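Local atomic coordinates of D-alanine--D-alanine ligase (Coxiella burnetii, PDB entry 3TQT), a protein that catalyses the ATP-dependent joining of two D-alanine molecules into D-alanyl-D-alanine, a building block of the bacterial peptidoglycan cell wall. Residues D82-W87 with R96-V102; E112-G118 with A130-A136. One frame throughout, in Å; residues are numbered along the deposited sequence.

Interaction 1. Residues D82-W87 with R96-V102; sequences DAAKPW and RYSADCV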
ATOM      1  N   ASP A  82      13.041   6.949 -16.938  1.00 46.84           N
ATOM      2  CA  ASP A  82      14.486   6.742 -16.935  1.00 49.67           C
ATOM      3  C   ASP A  82      14.858   5.728 -15.855  1.00 46.94           C
ATOM      4  O   ASP A  82      15.103   6.088 -14.700  1.00 40.07           O
ATOM      5  CB  ASP A  82      15.226   8.064 -16.717  1.00 44.74           C
ATOM      6  CG  ASP A  82      16.726   7.945 -16.945  1.00 52.56           C
ATOM      7  OD1 ASP A  82      17.309   6.902 -16.575  1.00 47.02           O
ATOM      8  OD2 ASP A  82      17.325   8.895 -17.497  1.00 55.33           O
ATOM      9  N   ALA A  83      14.896   4.459 -16.243  1.00 48.29           N
ATOM     10  CA  ALA A  83      15.093   3.372 -15.291  1.00 51.97           C
ATOM     11  C   ALA A  83      16.473   3.416 -14.646  1.00 42.22           C
ATOM     12  O   ALA A  83      16.632   3.034 -13.492  1.00 40.55           O
ATOM     13  CB  ALA A  83      14.857   2.032 -15.967  1.00 56.18           C
ATOM     14  N   ALA A  84      17.467   3.898 -15.385  1.00 36.86           N
ATOM     15  CA  ALA A  84      18.846   3.880 -14.901  1.00 37.94           C
ATOM     16  C   ALA A  84      19.217   5.091 -14.036  1.00 37.84           C
ATOM     17  O   ALA A  84      19.948   4.958 -13.054  1.00 30.94           O
ATOM     18  CB  ALA A  84      19.809   3.748 -16.063  1.00 34.81           C
ATOM     19  N   LYS A  85      18.715   6.264 -14.418  1.00 35.96           N
ATOM     20  CA  LYS A  85      19.060   7.517 -13.756  1.00 37.14           C
ATOM     21  C   LYS A  85      17.790   8.261 -13.361  1.00 30.64           C
ATOM     22  O   LYS A  85      17.346   9.164 -14.060  1.00 30.13           O
ATOM     23  CB  LYS A  85      19.913   8.390 -14.671  1.00 30.51           C
ATOM     24  CG  LYS A  85      21.204   7.733 -15.135  1.00 39.28           C
ATOM     25  CD  LYS A  85      22.171   8.781 -15.678  1.00 44.46           C
ATOM     26  CE  LYS A  85      23.469   8.152 -16.158  1.00 54.22           C
ATOM     27  NZ  LYS A  85      23.767   8.516 -17.573  1.00 60.63           N
ATOM     28  N   PRO A  86      17.208   7.878 -12.222  1.00 27.71           N
ATOM     29  CA  PRO A  86      15.902   8.382 -11.799  1.00 27.55           C
ATOM     30  C   PRO A  86      15.942   9.787 -11.212  1.00 27.66           C
ATOM     31  O   PRO A  86      14.897  10.432 -11.174  1.00 29.87           O
ATOM     32  CB  PRO A  86      15.488   7.381 -10.725  1.00 24.92           C
ATOM     33  CG  PRO A  86      16.776   6.908 -10.148  1.00 24.02           C
ATOM     34  CD  PRO A  86      17.732   6.854 -11.302  1.00 25.60           C
ATOM     35  N   TRP A  87      17.110  10.243 -10.757  1.00 18.63           N
ATOM     36  CA  TRP A  87      17.217  11.534 -10.088  1.00 20.72           C
ATOM     37  C   TRP A  87      17.726  12.568 -11.061  1.00 27.52           C
ATOM     38  O   TRP A  87      18.706  12.330 -11.779  1.00 27.82           O
ATOM     39  CB  TRP A  87      18.193  11.470  -8.915  1.00 20.89           C
ATOM     40  CG  TRP A  87      18.084  10.256  -8.067  1.00 22.29           C
ATOM     41  CD1 TRP A  87      19.113   9.478  -7.620  1.00 26.41           C
ATOM     42  CD2 TRP A  87      16.880   9.670  -7.551  1.00 25.05           C
ATOM     43  NE1 TRP A  87      18.621   8.449  -6.840  1.00 28.28           N
ATOM     44  CE2 TRP A  87      17.255   8.541  -6.792  1.00 23.43           C
ATOM     45  CE3 TRP A  87      15.520   9.983  -7.664  1.00 21.33           C
ATOM     46  CZ2 TRP A  87      16.326   7.730  -6.152  1.00 27.12           C
ATOM     47  CZ3 TRP A  87      14.597   9.185  -7.007  1.00 30.08           C
ATOM     48  CH2 TRP A  87      15.003   8.070  -6.267  1.00 30.02           C
ATOM     49  N   ARG A  96      21.442  14.080 -14.705  1.00 34.03           N
ATOM     50  CA  ARG A  96      20.773  12.949 -14.062  1.00 35.64           C
ATOM     51  C   ARG A  96      21.744  12.046 -13.310  1.00 26.76           C
ATOM     52  O   ARG A  96      22.916  11.951 -13.661  1.00 35.51           O
ATOM     53  CB  ARG A  96      19.939  12.155 -15.072  1.00 45.29           C
ATOM     54  CG  ARG A  96      18.691  12.896 -15.534  1.00 49.88           C
ATOM     55  CD  ARG A  96      17.843  12.064 -16.485  1.00 47.21           C
ATOM     56  NE  ARG A  96      16.701  12.823 -16.987  1.00 43.24           N
ATOM     57  CZ  ARG A  96      15.816  12.362 -17.866  1.00 51.64           C
ATOM     58  NH1 ARG A  96      15.932  11.130 -18.352  1.00 45.63           N
ATOM     59  NH2 ARG A  96      14.805  13.130 -18.259  1.00 55.72           N
ATOM     60  N   TYR A  97      21.253  11.404 -12.254  1.00 27.07           N
ATOM     61  CA  TYR A  97      22.092  10.577 -11.396  1.00 25.64           C
ATOM     62  C   TYR A  97      21.560   9.164 -11.353  1.00 28.86           C
ATOM     63  O   TYR A  97      20.347   8.949 -11.249  1.00 24.66           O
ATOM     64  CB  TYR A  97      22.118  11.103  -9.968  1.00 28.67           C
ATOM     65  CG  TYR A  97      22.635  12.511  -9.802  1.00 34.47           C
ATOM     66  CD1 TYR A  97      23.895  12.749  -9.273  1.00 44.43           C
ATOM     67  CD2 TYR A  97      21.849  13.599 -10.142  1.00 39.38           C
ATOM     68  CE1 TYR A  97      24.363  14.037  -9.102  1.00 47.64           C
ATOM     69  CE2 TYR A  97      22.309  14.884  -9.980  1.00 48.59           C
ATOM     70  CZ  TYR A  97      23.563  15.101  -9.459  1.00 52.37           C
ATOM     71  OH  TYR A  97      24.015  16.391  -9.300  1.00 62.27           O
ATOM     72  N   SER A  98      22.487   8.217 -11.398  1.00 25.23           N
ATOM     73  CA  SER A  98      22.172   6.797 -11.432  1.00 29.43           C
ATOM     74  C   SER A  98      21.703   6.302 -10.080  1.00 26.49           C
ATOM     75  O   SER A  98      22.107   6.818  -9.045  1.00 25.17           O
ATOM     76  CB  SER A  98      23.429   6.012 -11.796  1.00 25.91           C
ATOM     77  OG  SER A  98      23.820   6.293 -13.117  1.00 34.14           O
ATOM     78  N   ALA A  99      20.865   5.273 -10.106  1.00 22.06           N
ATOM     79  CA  ALA A  99      20.546   4.509  -8.916  1.00 25.98           C
ATOM     80  C   ALA A  99      20.233   3.087  -9.358  1.00 28.13           C
ATOM     81  O   ALA A  99      19.348   2.864 -10.175  1.00 29.04           O
ATOM     82  CB  ALA A  99      19.369   5.126  -8.172  1.00 21.61           C
ATOM     83  N   ASP A 100      20.986   2.129  -8.838  1.00 22.19           N
ATOM     84  CA  ASP A 100      20.754   0.721  -9.138  1.00 21.81           C
ATOM     85  C   ASP A 100      19.859   0.093  -8.095  1.00 25.94           C
ATOM     86  O   ASP A 100      19.241  -0.948  -8.320  1.00 26.37           O
ATOM     87  CB  ASP A 100      22.084  -0.014  -9.172  1.00 18.91           C
ATOM     88  CG  ASP A 100      22.947   0.448 -10.308  1.00 28.15           C
ATOM     89  OD1 ASP A 100      22.403   0.550 -11.426  1.00 26.55           O
ATOM     90  OD2 ASP A 100      24.144   0.727 -10.080  1.00 25.04           O
ATOM     91  N   CYS A 101      19.809   0.725  -6.934  1.00 24.87           N
ATOM     92  CA  CYS A 101      18.966   0.243  -5.858  1.00 24.18           C
ATOM     93  C   CYS A 101      18.780   1.351  -4.843  1.00 23.46           C
ATOM     94  O   CYS A 101      19.699   2.127  -4.567  1.00 21.36           O
ATOM     95  CB  CYS A 101      19.563  -1.011  -5.206  1.00 18.52           C
ATOM     96  SG  CYS A 101      18.543  -1.731  -3.879  1.00 25.41           S
ATOM     97  N   VAL A 102      17.571   1.438  -4.307  1.00 19.21           N
ATOM     98  CA  VAL A 102      17.245   2.485  -3.352  1.00 17.90           C
ATOM     99  C   VAL A 102      17.052   1.870  -1.980  1.00 22.24           C
ATOM    100  O   VAL A 102      16.469   0.799  -1.848  1.00 23.56           O
ATOM    101  CB  VAL A 102      15.979   3.249  -3.788  1.00 15.86           C
ATOM    102  CG1 VAL A 102      15.545   4.223  -2.718  1.00 15.63           C
ATOM    103  CG2 VAL A 102      16.228   3.954  -5.126  1.00 23.68           C
TER
HETATM  104  O   HOH W   1      22.005   2.868 -12.881  1.00 41.02           O
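Ala84 O is gripped by two donors: Ala99 N, at 3.1 Å and nearly straight (162°), and a water that also donates to Asp100 OD1. The CA-H of Ser98 lies close to the same oxygen. Where the chain turns back as a strand, Tyr97 N gives a 2.8 Å bond to Trp87 O, part of an antiparallel hydrogen-bonded pair in the mixed sheet of the N-terminal domain. Trp87 and Tyr97 therefore share one face of that sheet, their side chains crossing at about a right angle. The indole has Pro86 CG over the centre of one face, 3.7 Å above the plane, while Val102 CG2 comes to the ring's edge at CZ2. Ala99 CB touches both Trp87 NE1 and Pro86 CG, each at 3.7 Å, and the indole NE1 is hydrogen-bonded to Ser8 OG on strand 5-12, which lies beside strand 101-104. At the solvent side Arg96 runs extended from CG to NE, and its NH1 meets Asp82 OD2 (2.8 Å) on that oxygen's anti lone pair; OD2 lies near the guanidinium plane, although the two flat groups stand 64° apart. Arg96 NE is hydrogen-bonded to Gln88 OE1. Asp82 OD1 accepts from Lys85 N as an Asx motif, met from above the carboxylate plane. With both oxygens engaged, the carboxylate is fixed in rotation: it braces its own turn and reaches the edge strand by charge, while Ala84 O to Ala99 N is a separate backbone link.

Interaction 2. Residues E112-G118 with A130-A136; sequences EDGALQG and ANVQSSA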
ATOM      1  N   GLU A 112       7.282   4.403   5.552  1.00 34.62           N
ATOM      2  CA  GLU A 112       6.912   3.022   5.843  1.00 34.01           C
ATOM      3  C   GLU A 112       5.497   2.719   5.402  1.00 37.48           C
ATOM      4  O   GLU A 112       5.072   1.568   5.455  1.00 37.95           O
ATOM      5  CB  GLU A 112       7.017   2.729   7.348  1.00 40.02           C
ATOM      6  CG  GLU A 112       8.428   2.707   7.879  1.00 43.02           C
ATOM      7  CD  GLU A 112       8.489   2.296   9.342  1.00 42.82           C
ATOM      8  OE1 GLU A 112       8.451   1.081   9.629  1.00 38.08           O
ATOM      9  OE2 GLU A 112       8.574   3.192  10.200  1.00 45.87           O
ATOM     10  N   ASP A 113       4.760   3.752   4.995  1.00 39.21           N
ATOM     11  CA  ASP A 113       3.331   3.605   4.721  1.00 27.68           C
ATOM     12  C   ASP A 113       3.028   3.290   3.270  1.00 24.85           C
ATOM     13  O   ASP A 113       1.873   3.344   2.848  1.00 27.09           O
ATOM     14  CB  ASP A 113       2.531   4.837   5.149  1.00 26.76           C
ATOM     15  CG  ASP A 113       2.983   6.117   4.457  1.00 33.58           C
ATOM     16  OD1 ASP A 113       3.791   6.074   3.499  1.00 24.98           O
ATOM     17  OD2 ASP A 113       2.518   7.186   4.897  1.00 42.26           O
ATOM     18  N   GLY A 114       4.068   2.978   2.508  1.00 24.42           N
ATOM     19  CA  GLY A 114       3.889   2.640   1.120  1.00 27.39           C
ATOM     20  C   GLY A 114       4.012   3.804   0.166  1.00 25.94           C
ATOM     21  O   GLY A 114       4.106   3.584  -1.027  1.00 26.13           O
ATOM     22  N   ALA A 115       4.012   5.038   0.665  1.00 25.51           N
ATOM     23  CA  ALA A 115       4.066   6.189  -0.235  1.00 31.45           C
ATOM     24  C   ALA A 115       5.379   6.238  -1.016  1.00 27.80           C
ATOM     25  O   ALA A 115       5.380   6.291  -2.245  1.00 21.90           O
ATOM     26  CB  ALA A 115       3.835   7.500   0.526  1.00 31.29           C
ATOM     27  N   LEU A 116       6.493   6.211  -0.298  1.00 22.58           N
ATOM     28  CA  LEU A 116       7.811   6.215  -0.921  1.00 26.64           C
ATOM     29  C   LEU A 116       8.022   4.979  -1.799  1.00 23.87           C
ATOM     30  O   LEU A 116       8.563   5.067  -2.898  1.00 21.62           O
ATOM     31  CB  LEU A 116       8.876   6.273   0.163  1.00 29.59           C
ATOM     32  CG  LEU A 116      10.176   6.988  -0.167  1.00 42.27           C
ATOM     33  CD1 LEU A 116       9.911   8.372  -0.757  1.00 39.19           C
ATOM     34  CD2 LEU A 116      10.999   7.082   1.111  1.00 44.42           C
ATOM     35  N   GLN A 117       7.603   3.828  -1.297  1.00 18.66           N
ATOM     36  CA  GLN A 117       7.641   2.586  -2.069  1.00 18.30           C
ATOM     37  C   GLN A 117       6.862   2.738  -3.373  1.00 20.84           C
ATOM     38  O   GLN A 117       7.277   2.239  -4.413  1.00 20.81           O
ATOM     39  CB  GLN A 117       7.039   1.439  -1.250  1.00 20.08           C
ATOM     40  CG  GLN A 117       7.912   1.000  -0.058  1.00 20.28           C
ATOM     41  CD  GLN A 117       7.876   1.988   1.118  1.00 22.04           C
ATOM     42  OE1 GLN A 117       6.932   2.759   1.265  1.00 20.70           O
ATOM     43  NE2 GLN A 117       8.899   1.945   1.958  1.00 23.34           N
ATOM     44  N   GLY A 118       5.722   3.417  -3.314  1.00 16.96           N
ATOM     45  CA  GLY A 118       4.892   3.612  -4.500  1.00 18.12           C
ATOM     46  C   GLY A 118       5.587   4.429  -5.575  1.00 20.81           C
ATOM     47  O   GLY A 118       5.509   4.110  -6.770  1.00 22.16           O
ATOM     48  N   ALA A 130       9.961  -3.791   2.454  1.00 17.77           N
ATOM     49  CA  ALA A 130       8.584  -4.136   2.171  1.00 18.07           C
ATOM     50  C   ALA A 130       8.095  -3.369   0.967  1.00 20.31           C
ATOM     51  O   ALA A 130       8.441  -2.204   0.811  1.00 20.38           O
ATOM     52  CB  ALA A 130       7.726  -3.795   3.378  1.00 18.32           C
ATOM     53  N   ASN A 131       7.300  -4.021   0.120  1.00 17.86           N
ATOM     54  CA  ASN A 131       6.692  -3.352  -1.023  1.00 17.59           C
ATOM     55  C   ASN A 131       5.520  -2.466  -0.587  1.00 18.55           C
ATOM     56  O   ASN A 131       5.318  -2.265   0.600  1.00 18.69           O
ATOM     57  CB  ASN A 131       6.278  -4.342  -2.118  1.00 19.10           C
ATOM     58  CG  ASN A 131       5.088  -5.210  -1.726  1.00 25.43           C
ATOM     59  OD1 ASN A 131       4.555  -5.113  -0.622  1.00 24.04           O
ATOM     60  ND2 ASN A 131       4.656  -6.057  -2.657  1.00 24.86           N
ATOM     61  N   VAL A 132       4.758  -1.943  -1.538  1.00 16.72           N
ATOM     62  CA  VAL A 132       3.706  -0.995  -1.189  1.00 23.07           C
ATOM     63  C   VAL A 132       2.642  -1.652  -0.325  1.00 27.85           C
ATOM     64  O   VAL A 132       2.260  -1.128   0.716  1.00 18.95           O
ATOM     65  CB  VAL A 132       3.048  -0.370  -2.433  1.00 27.21           C
ATOM     66  CG1 VAL A 132       1.782   0.397  -2.034  1.00 21.37           C
ATOM     67  CG2 VAL A 132       4.043   0.546  -3.141  1.00 21.17           C
ATOM     68  N   GLN A 133       2.163  -2.809  -0.760  1.00 18.63           N
ATOM     69  CA  GLN A 133       1.111  -3.491  -0.031  1.00 18.40           C
ATOM     70  C   GLN A 133       1.529  -3.901   1.369  1.00 15.48           C
ATOM     71  O   GLN A 133       0.774  -3.751   2.324  1.00 17.40           O
ATOM     72  CB  GLN A 133       0.641  -4.735  -0.780  1.00 25.70           C
ATOM     73  CG  GLN A 133      -0.274  -5.616   0.074  1.00 28.06           C
ATOM     74  CD  GLN A 133      -0.182  -7.083  -0.304  1.00 37.55           C
ATOM     75  OE1 GLN A 133       0.574  -7.839   0.287  1.00 32.57           O
ATOM     76  NE2 GLN A 133      -0.945  -7.482  -1.307  1.00 45.32           N
ATOM     77  N   SER A 134       2.726  -4.448   1.483  1.00 17.06           N
ATOM     78  CA  SER A 134       3.206  -4.956   2.759  1.00 18.71           C
ATOM     79  C   SER A 134       3.499  -3.799   3.707  1.00 16.48           C
ATOM     80  O   SER A 134       3.262  -3.891   4.904  1.00 18.68           O
ATOM     81  CB  SER A 134       4.467  -5.809   2.565  1.00 20.00           C
ATOM     82  OG  SER A 134       4.766  -6.480   3.776  1.00 30.04           O
ATOM     83  N   SER A 135       4.041  -2.715   3.168  1.00 14.97           N
ATOM     84  CA  SER A 135       4.286  -1.527   3.980  1.00 15.82           C
ATOM     85  C   SER A 135       2.952  -1.022   4.550  1.00 22.87           C
ATOM     86  O   SER A 135       2.857  -0.683   5.724  1.00 20.20           O
ATOM     87  CB  SER A 135       4.938  -0.428   3.140  1.00 18.18           C
ATOM     88  OG  SER A 135       6.208  -0.850   2.662  1.00 18.91           O
ATOM     89  N   ALA A 136       1.931  -0.965   3.700  1.00 20.06           N
ATOM     90  CA  ALA A 136       0.635  -0.424   4.111  1.00 21.65           C
ATOM     91  C   ALA A 136      -0.002  -1.329   5.141  1.00 22.48           C
ATOM     92  O   ALA A 136      -0.529  -0.867   6.150  1.00 27.86           O
ATOM     93  CB  ALA A 136      -0.276  -0.231   2.913  1.00 21.21           C
TER
HETATM   94  O   HOH W   2      10.476  -0.566   1.661  1.00 17.03           O
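Gln117 and Val132 meet where the N-terminal ends of two helices, 115-122 and 132-139, pack together. Gly114 and Asn131 hold the N-cap positions; Asn131 alone caps with its side chain. The apolar part of the contact is Val132 CG2: anti to the carbonyl carbon, it sits 3.7 Å from Gln117 CB and 3.3 Å from Gly118 N, pressed against backbone that carries no side chain at Gly118. Gly114 likewise leaves room; its CA comes 4.3 Å from that of Val132, and its positive phi suits glycine. Gln117 points its CB at the other helix; chi1 (-70°) puts CG beside Ala130 O, and the bend at chi2 (75°) then brings the amide past Ser135 OG, with CD 3.6 Å from that hydroxyl. The amide NE2 bonds to Gly111 O and to a water that donates to Ala130 O, so the glutamine is linked to the second segment through solvent. Ser135 presses its CB on Glu112 O. Its OG, beside the backbone N (chi1 -63°), swings back to its own helix and donates to Asn131 O, which also takes Ser135 N from the opposite face of its plane. Asp113 forms an Asx turn through OD1 to Ala115 N, while OD2 goes to Gln110 N. Glu112 leads away, its carboxylate bonded to Gly108 N and Ile320 N, close to Asn318, a predicted magnesium ligand. The second subunit packs here too, with its Asp113 on Val132 and its Gly118 on Ala115. In the second helix, Asn131 OD1 caps Ser134 N at 2.9 Å, the N-H pointing almost straight down the C=O of the amide.

The two contacts follow in series along the chain: interaction 1 closes on strand 101-104, and interaction 2 opens at the start of helix 115-122, the next regular element. Their centres lie 19 Å apart and their nearest atoms about 7 Å, without touching. Interaction 1 sits at the periphery, 23 Å from the centre of the chain; it pairs Trp87 of strand 87-89 with the outermost strand 96-97 of the N-terminal domain's mixed sheet and follows the chain on to 101-104, the strand at the other edge. Interaction 2 is only 9 Å from that centre, between helices 115-122 and 132-139. Interaction 1 is away from annotated sites, whereas interaction 2 lies near the predicted magnesium and ATP sites and against the second subunit.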